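Local structure of putative vitamin-B12 independent methionine synthase family protein (Listeria monocytogenes, 1YPX) at residues L213-K218 with F261-I266; E223-K228 with M232-H237; K285-P290 with E321-S326; A314-A319 with N362-E367. The protein probably transfers a methyl group from 5-methyltetrahydropteroyltriglutamate to homocysteine to make methionine, with zinc, as a cobalamin-independent methionine synthase family member. All coordinates share one frame; numbering follows the deposited sequence.

Interaction 1 (L213-K218 with F261-I266); sequences LQETYK and FGKLNI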
# COMPACT_ATOMS: atom_id res chain seq x y z
N LEU A 213 8.07 5.39 18.94
CA LEU A 213 7.27 5.58 17.74
C LEU A 213 6.45 4.34 17.42
O LEU A 213 5.27 4.44 17.08
CB LEU A 213 8.16 5.93 16.55
CG LEU A 213 8.72 7.36 16.55
CD1 LEU A 213 9.59 7.56 15.33
CD2 LEU A 213 7.58 8.36 16.56
N GLN A 214 7.08 3.17 17.53
CA GLN A 214 6.40 1.90 17.25
C GLN A 214 5.12 1.77 18.07
O GLN A 214 4.19 1.06 17.69
CB GLN A 214 7.34 0.72 17.54
CG GLN A 214 8.52 0.61 16.59
CD GLN A 214 9.31 -0.68 16.74
OE1 GLN A 214 8.78 -1.78 16.58
NE2 GLN A 214 10.60 -0.55 17.06
N GLU A 215 5.09 2.47 19.20
CA GLU A 215 3.94 2.46 20.10
C GLU A 215 2.90 3.46 19.59
O GLU A 215 1.76 3.08 19.29
CB GLU A 215 4.39 2.84 21.52
CG GLU A 215 3.45 2.36 22.63
CD GLU A 215 3.38 0.85 22.74
OE1 GLU A 215 2.74 0.36 23.70
OE2 GLU A 215 3.95 0.15 21.87
N THR A 216 3.30 4.72 19.47
CA THR A 216 2.38 5.74 18.97
C THR A 216 1.75 5.25 17.66
O THR A 216 0.53 5.34 17.47
CB THR A 216 3.10 7.11 18.75
OG1 THR A 216 4.07 6.98 17.71
CG2 THR A 216 3.81 7.55 20.02
N TYR A 217 2.58 4.68 16.78
CA TYR A 217 2.14 4.15 15.49
C TYR A 217 1.24 2.93 15.60
O TYR A 217 0.16 2.90 15.01
CB TYR A 217 3.35 3.80 14.62
CG TYR A 217 4.16 5.00 14.17
CD1 TYR A 217 5.29 4.84 13.37
CD2 TYR A 217 3.78 6.30 14.52
CE1 TYR A 217 6.02 5.94 12.92
CE2 TYR A 217 4.50 7.41 14.08
CZ TYR A 217 5.62 7.22 13.28
OH TYR A 217 6.32 8.31 12.81
N LYS A 218 1.67 1.91 16.34
CA LYS A 218 0.86 0.70 16.50
C LYS A 218 -0.54 1.06 17.00
O LYS A 218 -1.54 0.51 16.53
CB LYS A 218 1.51 -0.27 17.48
CG LYS A 218 0.60 -1.43 17.87
CD LYS A 218 0.81 -1.82 19.33
CE LYS A 218 0.40 -0.69 20.29
NZ LYS A 218 0.84 -0.92 21.71
N PHE A 261 4.03 -7.66 13.53
CA PHE A 261 3.34 -8.90 13.25
C PHE A 261 2.62 -9.48 14.47
O PHE A 261 1.85 -10.43 14.35
CB PHE A 261 4.33 -9.92 12.68
CG PHE A 261 5.16 -9.38 11.55
CD1 PHE A 261 4.57 -8.67 10.51
CD2 PHE A 261 6.54 -9.57 11.54
CE1 PHE A 261 5.35 -8.17 9.47
CE2 PHE A 261 7.32 -9.07 10.51
CZ PHE A 261 6.73 -8.37 9.47
N GLY A 262 2.87 -8.89 15.64
CA GLY A 262 2.22 -9.39 16.83
C GLY A 262 1.13 -8.49 17.39
O GLY A 262 0.12 -8.97 17.90
N LYS A 263 1.32 -7.18 17.27
CA LYS A 263 0.36 -6.21 17.80
C LYS A 263 -0.58 -5.57 16.77
O LYS A 263 -1.75 -5.31 17.07
CB LYS A 263 1.12 -5.12 18.56
CG LYS A 263 1.91 -5.63 19.76
CD LYS A 263 2.55 -4.48 20.54
CE LYS A 263 3.39 -5.00 21.72
NZ LYS A 263 4.17 -3.92 22.41
N LEU A 264 -0.07 -5.32 15.57
CA LEU A 264 -0.84 -4.69 14.50
C LEU A 264 -2.02 -5.56 14.06
O LEU A 264 -1.84 -6.71 13.67
CB LEU A 264 0.07 -4.44 13.30
CG LEU A 264 -0.00 -3.06 12.67
CD1 LEU A 264 -1.44 -2.77 12.28
CD2 LEU A 264 0.52 -2.03 13.65
N ASN A 265 -3.23 -5.00 14.09
CA ASN A 265 -4.43 -5.74 13.70
C ASN A 265 -4.75 -5.68 12.22
O ASN A 265 -5.88 -5.39 11.81
CB ASN A 265 -5.63 -5.24 14.50
CG ASN A 265 -5.50 -5.58 15.95
OD1 ASN A 265 -5.28 -6.74 16.30
ND2 ASN A 265 -5.63 -4.59 16.81
N ILE A 266 -3.75 -6.00 11.41
CA ILE A 266 -3.88 -5.96 9.97
C ILE A 266 -4.01 -7.35 9.34
O ILE A 266 -3.52 -8.34 9.89
CB ILE A 266 -2.70 -5.14 9.39
CG1 ILE A 266 -3.25 -3.91 8.67
CG2 ILE A 266 -1.82 -5.96 8.48
CD1 ILE A 266 -2.21 -2.86 8.39

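Interaction 2 (E223-K228 with M232-H237); sequences EAIKHK and MVITMH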
# COMPACT_ATOMS: atom_id res chain seq x y z
N GLU A 223 -6.14 1.95 15.91
CA GLU A 223 -7.27 2.84 16.13
C GLU A 223 -7.88 3.29 14.80
O GLU A 223 -9.10 3.31 14.65
CB GLU A 223 -6.85 4.07 16.93
CG GLU A 223 -8.02 4.94 17.32
CD GLU A 223 -7.62 6.23 17.98
OE1 GLU A 223 -8.54 7.04 18.26
OE2 GLU A 223 -6.39 6.45 18.21
N ALA A 224 -7.02 3.65 13.85
CA ALA A 224 -7.44 4.10 12.53
C ALA A 224 -8.29 3.06 11.82
O ALA A 224 -9.21 3.40 11.07
CB ALA A 224 -6.23 4.44 11.68
N ILE A 225 -7.98 1.78 12.04
CA ILE A 225 -8.73 0.70 11.41
C ILE A 225 -9.60 -0.08 12.40
O ILE A 225 -9.99 -1.21 12.13
CB ILE A 225 -7.78 -0.29 10.72
CG1 ILE A 225 -6.85 -0.94 11.75
CG2 ILE A 225 -6.98 0.43 9.67
CD1 ILE A 225 -6.02 -2.07 11.20
N LYS A 226 -9.90 0.54 13.54
CA LYS A 226 -10.73 -0.07 14.57
C LYS A 226 -12.09 -0.50 14.03
O LYS A 226 -12.56 -1.59 14.32
CB LYS A 226 -10.91 0.92 15.73
CG LYS A 226 -11.75 0.41 16.89
CD LYS A 226 -12.08 1.54 17.88
CE LYS A 226 -13.14 1.11 18.89
NZ LYS A 226 -13.70 2.27 19.66
N HIS A 227 -12.72 0.37 13.24
CA HIS A 227 -14.04 0.06 12.68
C HIS A 227 -13.95 -0.49 11.26
O HIS A 227 -14.62 0.00 10.35
CB HIS A 227 -14.91 1.33 12.69
CG HIS A 227 -15.13 1.91 14.06
ND1 HIS A 227 -15.04 3.26 14.31
CD2 HIS A 227 -15.47 1.33 15.23
CE1 HIS A 227 -15.32 3.49 15.58
NE2 HIS A 227 -15.58 2.33 16.16
N LYS A 228 -13.14 -1.53 11.09
CA LYS A 228 -12.95 -2.16 9.78
C LYS A 228 -13.99 -3.25 9.56
O LYS A 228 -14.05 -4.22 10.31
CB LYS A 228 -11.54 -2.78 9.69
CG LYS A 228 -11.11 -3.24 8.29
CD LYS A 228 -11.24 -4.76 8.06
CE LYS A 228 -10.23 -5.56 8.89
NZ LYS A 228 -10.23 -7.01 8.52
N MSE A 232 -13.96 -6.47 4.46
CA MSE A 232 -12.95 -5.62 3.86
C MSE A 232 -11.57 -6.07 4.32
O MSE A 232 -11.37 -6.39 5.50
CB MSE A 232 -13.18 -4.16 4.22
CG MSE A 232 -12.18 -3.21 3.57
SE MSE A 232 -12.37 -1.35 4.13
CE MSE A 232 -12.05 -1.62 5.99
N VAL A 233 -10.62 -6.12 3.39
CA VAL A 233 -9.26 -6.53 3.70
C VAL A 233 -8.37 -5.28 3.77
O VAL A 233 -8.46 -4.39 2.93
CB VAL A 233 -8.72 -7.51 2.60
CG1 VAL A 233 -7.30 -7.95 2.92
CG2 VAL A 233 -9.63 -8.73 2.50
N ILE A 234 -7.54 -5.20 4.80
CA ILE A 234 -6.65 -4.07 4.92
C ILE A 234 -5.22 -4.55 5.08
O ILE A 234 -4.81 -4.98 6.15
CB ILE A 234 -7.02 -3.16 6.10
CG1 ILE A 234 -8.36 -2.47 5.79
CG2 ILE A 234 -5.88 -2.15 6.34
CD1 ILE A 234 -8.75 -1.31 6.73
N THR A 235 -4.48 -4.49 3.98
CA THR A 235 -3.10 -4.92 3.98
C THR A 235 -2.19 -3.73 4.21
O THR A 235 -2.57 -2.57 3.98
CB THR A 235 -2.71 -5.56 2.63
OG1 THR A 235 -3.00 -4.64 1.55
CG2 THR A 235 -3.45 -6.87 2.44
N MSE A 236 -0.97 -4.03 4.62
CA MSE A 236 -0.00 -2.98 4.89
C MSE A 236 1.30 -3.19 4.14
O MSE A 236 1.91 -4.24 4.25
CB MSE A 236 0.30 -2.93 6.38
CG MSE A 236 1.23 -1.80 6.77
SE MSE A 236 0.58 -0.85 8.33
CE MSE A 236 2.09 -1.12 9.53
N HIS A 237 1.71 -2.20 3.37
CA HIS A 237 2.98 -2.30 2.68
C HIS A 237 4.04 -1.56 3.50
O HIS A 237 4.01 -0.33 3.60
CB HIS A 237 2.89 -1.71 1.27
CG HIS A 237 4.20 -1.67 0.54
ND1 HIS A 237 5.08 -2.73 0.51
CD2 HIS A 237 4.78 -0.68 -0.18
CE1 HIS A 237 6.15 -2.40 -0.19
NE2 HIS A 237 5.99 -1.16 -0.62

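Interaction 3 (K285-P290 with E321-S326); sequences KYVTRP and EIVPLS. With PO4 (phosphate ion), chain B.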
# COMPACT_ATOMS: atom_id res chain seq x y z
N LYS A 285 9.41 -13.73 12.56
CA LYS A 285 8.02 -14.04 12.29
C LYS A 285 7.25 -14.36 13.57
O LYS A 285 6.98 -15.53 13.88
CB LYS A 285 7.92 -15.19 11.30
CG LYS A 285 8.97 -15.15 10.20
CD LYS A 285 8.98 -13.84 9.44
CE LYS A 285 7.72 -13.66 8.63
NZ LYS A 285 7.64 -12.27 8.10
N TYR A 286 6.91 -13.31 14.32
CA TYR A 286 6.15 -13.44 15.56
C TYR A 286 4.67 -13.54 15.21
O TYR A 286 3.79 -13.28 16.03
CB TYR A 286 6.40 -12.21 16.44
CG TYR A 286 7.55 -12.38 17.41
CD1 TYR A 286 8.86 -12.56 16.95
CD2 TYR A 286 7.33 -12.36 18.79
CE1 TYR A 286 9.93 -12.72 17.84
CE2 TYR A 286 8.39 -12.53 19.70
CZ TYR A 286 9.68 -12.71 19.22
OH TYR A 286 10.72 -12.85 20.10
N VAL A 287 4.40 -13.91 13.97
CA VAL A 287 3.03 -14.04 13.52
C VAL A 287 2.44 -15.36 14.01
O VAL A 287 2.77 -16.44 13.52
CB VAL A 287 2.96 -13.95 11.97
CG1 VAL A 287 4.10 -14.73 11.34
CG2 VAL A 287 1.62 -14.47 11.47
N THR A 288 1.58 -15.26 15.02
CA THR A 288 0.94 -16.43 15.59
C THR A 288 -0.49 -16.55 15.10
O THR A 288 -1.11 -17.61 15.19
CB THR A 288 0.95 -16.37 17.13
OG1 THR A 288 0.56 -15.06 17.56
CG2 THR A 288 2.33 -16.70 17.66
N ARG A 289 -1.01 -15.44 14.58
CA ARG A 289 -2.37 -15.39 14.05
C ARG A 289 -2.45 -16.20 12.77
O ARG A 289 -1.75 -15.92 11.80
CB ARG A 289 -2.76 -13.95 13.78
CG ARG A 289 -2.94 -13.09 15.02
CD ARG A 289 -2.94 -11.62 14.64
NE ARG A 289 -3.69 -11.39 13.41
CZ ARG A 289 -3.70 -10.24 12.74
NH1 ARG A 289 -4.41 -10.13 11.62
NH2 ARG A 289 -3.00 -9.21 13.18
N PRO A 290 -3.31 -17.22 12.74
CA PRO A 290 -3.45 -18.06 11.54
C PRO A 290 -4.14 -17.37 10.37
O PRO A 290 -4.30 -17.96 9.30
CB PRO A 290 -4.24 -19.27 12.06
CG PRO A 290 -5.10 -18.67 13.13
CD PRO A 290 -4.15 -17.71 13.84
N GLU A 321 8.70 -22.76 6.62
CA GLU A 321 9.18 -23.49 7.78
C GLU A 321 8.73 -22.74 9.02
O GLU A 321 8.14 -23.32 9.93
CB GLU A 321 10.71 -23.57 7.74
CG GLU A 321 11.29 -24.91 8.20
CD GLU A 321 11.49 -25.88 7.05
OE1 GLU A 321 12.24 -25.54 6.11
OE2 GLU A 321 10.89 -26.99 7.08
N ILE A 322 8.99 -21.43 9.04
CA ILE A 322 8.65 -20.56 10.16
C ILE A 322 7.15 -20.29 10.28
O ILE A 322 6.61 -20.27 11.39
CB ILE A 322 9.41 -19.22 10.05
CG1 ILE A 322 10.92 -19.50 9.97
CG2 ILE A 322 9.12 -18.34 11.25
CD1 ILE A 322 11.74 -18.29 9.56
N VAL A 323 6.47 -20.09 9.15
CA VAL A 323 5.04 -19.81 9.12
C VAL A 323 4.40 -20.60 7.98
O VAL A 323 4.82 -20.48 6.83
CB VAL A 323 4.78 -18.32 8.90
CG1 VAL A 323 5.28 -17.52 10.09
CG2 VAL A 323 5.49 -17.87 7.63
N PRO A 324 3.35 -21.38 8.27
CA PRO A 324 2.67 -22.19 7.26
C PRO A 324 2.50 -21.58 5.86
O PRO A 324 2.08 -20.44 5.71
CB PRO A 324 1.34 -22.57 7.93
CG PRO A 324 1.18 -21.59 9.05
CD PRO A 324 2.59 -21.36 9.53
N LEU A 325 2.83 -22.38 4.84
CA LEU A 325 2.73 -21.95 3.45
C LEU A 325 1.29 -21.54 3.14
O LEU A 325 1.04 -20.74 2.23
CB LEU A 325 3.17 -23.09 2.52
CG LEU A 325 3.27 -22.87 1.00
CD1 LEU A 325 4.53 -22.06 0.67
CD2 LEU A 325 3.33 -24.21 0.31
N SER A 326 0.37 -22.10 3.91
CA SER A 326 -1.06 -21.83 3.75
C SER A 326 -1.37 -20.34 3.88
O SER A 326 -2.36 -19.84 3.32
CB SER A 326 -1.87 -22.61 4.81
OG SER A 326 -1.44 -22.27 6.12
P PO4 B . 11.43 -11.19 8.12
O1 PO4 B . 11.60 -12.37 7.35
O2 PO4 B . 12.53 -10.25 7.95
O3 PO4 B . 10.03 -10.52 7.71
O4 PO4 B . 11.17 -11.38 9.60

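Interaction 4 (A314-A319 with N362-E367); sequences ARIEEA and NDIWGE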
# COMPACT_ATOMS: atom_id res chain seq x y z
N ALA A 314 13.16 -21.65 -2.91
CA ALA A 314 13.87 -22.03 -1.70
C ALA A 314 13.51 -21.02 -0.61
O ALA A 314 13.10 -21.40 0.49
CB ALA A 314 15.38 -22.02 -1.94
N ARG A 315 13.65 -19.74 -0.96
CA ARG A 315 13.35 -18.62 -0.07
C ARG A 315 11.94 -18.73 0.53
O ARG A 315 11.75 -18.54 1.74
CB ARG A 315 13.51 -17.31 -0.83
CG ARG A 315 14.33 -16.24 -0.11
CD ARG A 315 15.51 -15.78 -0.96
NE ARG A 315 16.80 -16.16 -0.37
CZ ARG A 315 17.29 -15.67 0.77
NH1 ARG A 315 16.60 -14.77 1.47
NH2 ARG A 315 18.47 -16.08 1.22
N ILE A 316 10.96 -19.02 -0.31
CA ILE A 316 9.59 -19.18 0.17
C ILE A 316 9.60 -20.41 1.08
O ILE A 316 9.16 -20.35 2.22
CB ILE A 316 8.60 -19.40 -1.00
CG1 ILE A 316 8.60 -18.17 -1.91
CG2 ILE A 316 7.19 -19.63 -0.46
CD1 ILE A 316 8.07 -18.45 -3.29
N GLU A 317 10.12 -21.52 0.56
CA GLU A 317 10.24 -22.76 1.31
C GLU A 317 10.76 -22.49 2.71
O GLU A 317 10.21 -22.98 3.70
CB GLU A 317 11.18 -23.71 0.56
CG GLU A 317 11.75 -24.90 1.37
CD GLU A 317 13.12 -24.59 2.01
OE1 GLU A 317 14.02 -24.08 1.30
OE2 GLU A 317 13.29 -24.89 3.22
N GLU A 318 11.81 -21.69 2.81
CA GLU A 318 12.39 -21.37 4.11
C GLU A 318 11.32 -20.69 4.96
O GLU A 318 11.18 -21.00 6.14
CB GLU A 318 13.58 -20.44 3.91
CG GLU A 318 14.43 -20.22 5.15
CD GLU A 318 15.56 -19.25 4.87
OE1 GLU A 318 16.55 -19.23 5.64
OE2 GLU A 318 15.44 -18.51 3.87
N ALA A 319 10.58 -19.77 4.36
CA ALA A 319 9.53 -19.05 5.06
C ALA A 319 8.43 -19.99 5.56
O ALA A 319 7.91 -19.83 6.66
CB ALA A 319 8.94 -17.99 4.16
N ASN A 362 1.26 -19.97 -8.92
CA ASN A 362 0.37 -21.02 -9.35
C ASN A 362 0.97 -22.38 -9.08
O ASN A 362 0.35 -23.21 -8.40
CB ASN A 362 0.03 -20.87 -10.84
CG ASN A 362 -1.03 -21.86 -11.27
OD1 ASN A 362 -2.08 -21.98 -10.63
ND2 ASN A 362 -0.77 -22.58 -12.37
N ASP A 363 2.17 -22.62 -9.58
CA ASP A 363 2.79 -23.92 -9.34
C ASP A 363 3.26 -24.10 -7.89
O ASP A 363 3.67 -25.20 -7.50
CB ASP A 363 3.93 -24.20 -10.34
CG ASP A 363 5.03 -23.16 -10.28
OD1 ASP A 363 5.38 -22.74 -9.16
OD2 ASP A 363 5.55 -22.80 -11.36
N ILE A 364 3.21 -23.04 -7.09
CA ILE A 364 3.61 -23.15 -5.68
C ILE A 364 2.38 -23.32 -4.82
O ILE A 364 2.32 -24.21 -3.98
CB ILE A 364 4.38 -21.92 -5.16
CG1 ILE A 364 5.78 -21.88 -5.77
CG2 ILE A 364 4.48 -21.97 -3.63
CD1 ILE A 364 6.59 -20.72 -5.29
N TRP A 365 1.40 -22.46 -5.03
CA TRP A 365 0.17 -22.53 -4.26
C TRP A 365 -0.92 -23.27 -5.02
O TRP A 365 -0.93 -23.29 -6.26
CB TRP A 365 -0.25 -21.11 -3.86
CG TRP A 365 0.63 -20.56 -2.73
CD1 TRP A 365 0.61 -20.95 -1.41
CD2 TRP A 365 1.70 -19.60 -2.85
NE1 TRP A 365 1.59 -20.29 -0.71
CE2 TRP A 365 2.27 -19.46 -1.56
CE3 TRP A 365 2.22 -18.85 -3.91
CZ2 TRP A 365 3.35 -18.60 -1.30
CZ3 TRP A 365 3.29 -17.99 -3.66
CH2 TRP A 365 3.84 -17.88 -2.36
N GLY A 366 -1.82 -23.90 -4.29
CA GLY A 366 -2.89 -24.65 -4.93
C GLY A 366 -2.70 -26.15 -4.76
O GLY A 366 -2.27 -26.85 -5.69
N GLU A 367 -3.01 -26.64 -3.57
CA GLU A 367 -2.89 -28.05 -3.25
C GLU A 367 -4.28 -28.61 -2.98
O GLU A 367 -5.23 -27.79 -2.92
CB GLU A 367 -1.98 -28.24 -2.04
CG GLU A 367 -0.57 -27.66 -2.23
CD GLU A 367 0.11 -28.18 -3.49
OE1 GLU A 367 0.29 -29.42 -3.60
OE2 GLU A 367 0.45 -27.36 -4.36

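Interaction 1 (L213-K218 with F261-I266)
K218 and K263 meet through their aliphatic carbons, and different first torsions bring them there. In K218, CG stands opposite the backbone N (chi1 170°), and two further bends, at chi2 and chi3, fold the chain up past K263. K263 instead has CG opposite its carbonyl carbon (chi1 -62°) and runs extended from there to its ammonium. The two chains cross obliquely: K218 CD lies 3.4 Å from K263 CD and equally close to K263 CB, while K218 CG comes to 3.8 Å from K263 CB. The ammonium nitrogens end 4.5 Å apart, like charges side by side, which E215 probably offsets in part. Its OE1 takes a weak hydrogen bond from K218 NZ at 3.0 Å, part of a salt bridge one helical turn apart. Its OE2 is 4.1 Å from K263 NZ, beyond a salt bridge, though some attraction is likely. This joins the first turns of helix 213-224, an outer helix of the TIM-barrel-like fold, to the loop between helix 258-261 and strand 268-272, the next strand of the barrel sheet after 233-238. L264, the buried residue of the contact, adds a second apolar touch: its CD2 branch comes to 4.0 Å from K218 CA, so a leucine methyl lies against the helix backbone. Farther along the helix, N222 grips the same loop: its OD1 accepts from N265 N, and its ND2 gives a weak bond to K263 O.

Interaction 2 (E223-K228 with M232-H237)
I225 and I234 lie alongside each other with their ends pointing opposite ways, I225 coming in from the end of helix 213-224 and I234 from the strand. The CG2 branch of I225 touches the CD1 methyl of I234 at 3.8 Å. Setting CG1 of I225 between its backbone N and carbonyl carbon (chi1 62°) leaves CG2 beside the N, where it reaches this methyl. K228 runs past I234 likewise, its CG 3.4 Å from I234 CD1, so that one methyl is shared by an isoleucine and a lysine stem. These residues belong to the return from helix to strand in a beta-alpha-beta unit of the barrel: strand 183-188, helix 213-224, then strand 233-238, parallel to its predecessor. Toward the far end of this strand, H237 faces one vacant point together with C239 and C334, possibly the zinc site of the family; no metal is modelled there. Bends at chi2 and chi3 lead the K228 chain to its ammonium, which makes a weak 3.3 Å hydrogen bond from NZ to M232 O, but its stronger partner is D267, with which it forms a salt bridge; the same carboxylate oxygen, OD2, accepts from I234 N.

Interaction 3 (K285-P290 with E321-S326)
K285 and I322 mark the nearest backbone approach, their CA atoms 6.9 Å apart, where the irregular loop leading to strand 293-299 passes the end of helix 310-322 and V323 breaks out of helical geometry. K285 and I322 cross at about a right angle, the CG2 branch of I322 resting on the first carbons of the lysine, 3.4 Å from K285 CG. Next to it, K285 CB meets V323 CG1 at 3.7 Å. That same valine branch also faces V287: the two CG1 methyls come together at 3.3 Å, with these side chains again nearly perpendicular. In V323, CG1 lies opposite the carbonyl carbon (chi1 -66°), and from there it serves both K285 and V287. Beyond CG the lysine turns away from the helix, since bends at chi2 (-55°) and chi3 (-67°) curl it toward a phosphate ion. K285 NZ gives phosphate O3 a hydrogen bond of 3.0 Å, and Y273 OH is hydrogen-bonded to the same ion. The ammonium also makes a cation-pi contact with F261, and so has both an anion and an aromatic ring as neighbours. L292 and Q327 also touch V287, and F281 packs on I322. The contact thus divides one lysine in two: its stem serves as a hydrocarbon surface for the branched residues at the helix end, while the charge is carried clear of them. The phosphate probably came from the crystallisation liquor, so it indicates that an anion can be received here without identifying a natural ligand.

Interaction 4 (A314-A319 with N362-E367)
I316 and I364 reach toward each other tip to tip, each ending in a CD1 methyl, and those methyls meet at 3.4 Å. In both residues CG1 stands opposite the carbonyl carbon (chi1 -62° in I316, -72° in I364), which aims the two ends across segments whose nearest CA atoms, those of I316 and I364, are 9.3 Å apart. The second branch of I316, CG2, finds W365 instead, 4.1 Å from CZ2 and oblique to the indole. I364 meets that indole too, its CG2 placed 3.7 Å above the ring plane and over its centre, so three side chains close into one compact apolar group. The indole is held further by a hydrogen bond from NE1 to L325 O and by stacking against the ring of Y8, while L328 and L330 of the neighbouring strand touch it. The looser side is polar. E317 on one helix and N362 and D363 on the other are exposed and do not meet across the segments, leaving the join to the two isoleucines and the tryptophan, W365 being the first residue out of its helix. Helix 310-322, which links strands 293-299 and 328-332 in a beta-alpha-beta crossover, here packs beside the last modelled helix, 347-364, which follows strand 328-332: side-by-side helices of this kind form the outer layer of a TIM-barrel-like fold.

In the fold
Interactions 1 and 2 share helix 213-224, and interactions 3 and 4 share helix 310-322, so each pair involves one outer helix or its end. Interaction 2 is buried, joining the turn after that helix to the strand mainly through apolar carbons, whereas interaction 1 is partly buried and carries charges along its edge. The two touch where I266 packs on I234 and M236. Interaction 3 lies at a helix end, apolar across the segments, with a lysine charge turned to a bound phosphate, and meets interaction 1 through R289 NH1, a probable hydrogen-bond donor to I266 O. Interaction 4, wholly apolar across its segments, touches interaction 3 through W365 NE1 and L325 O.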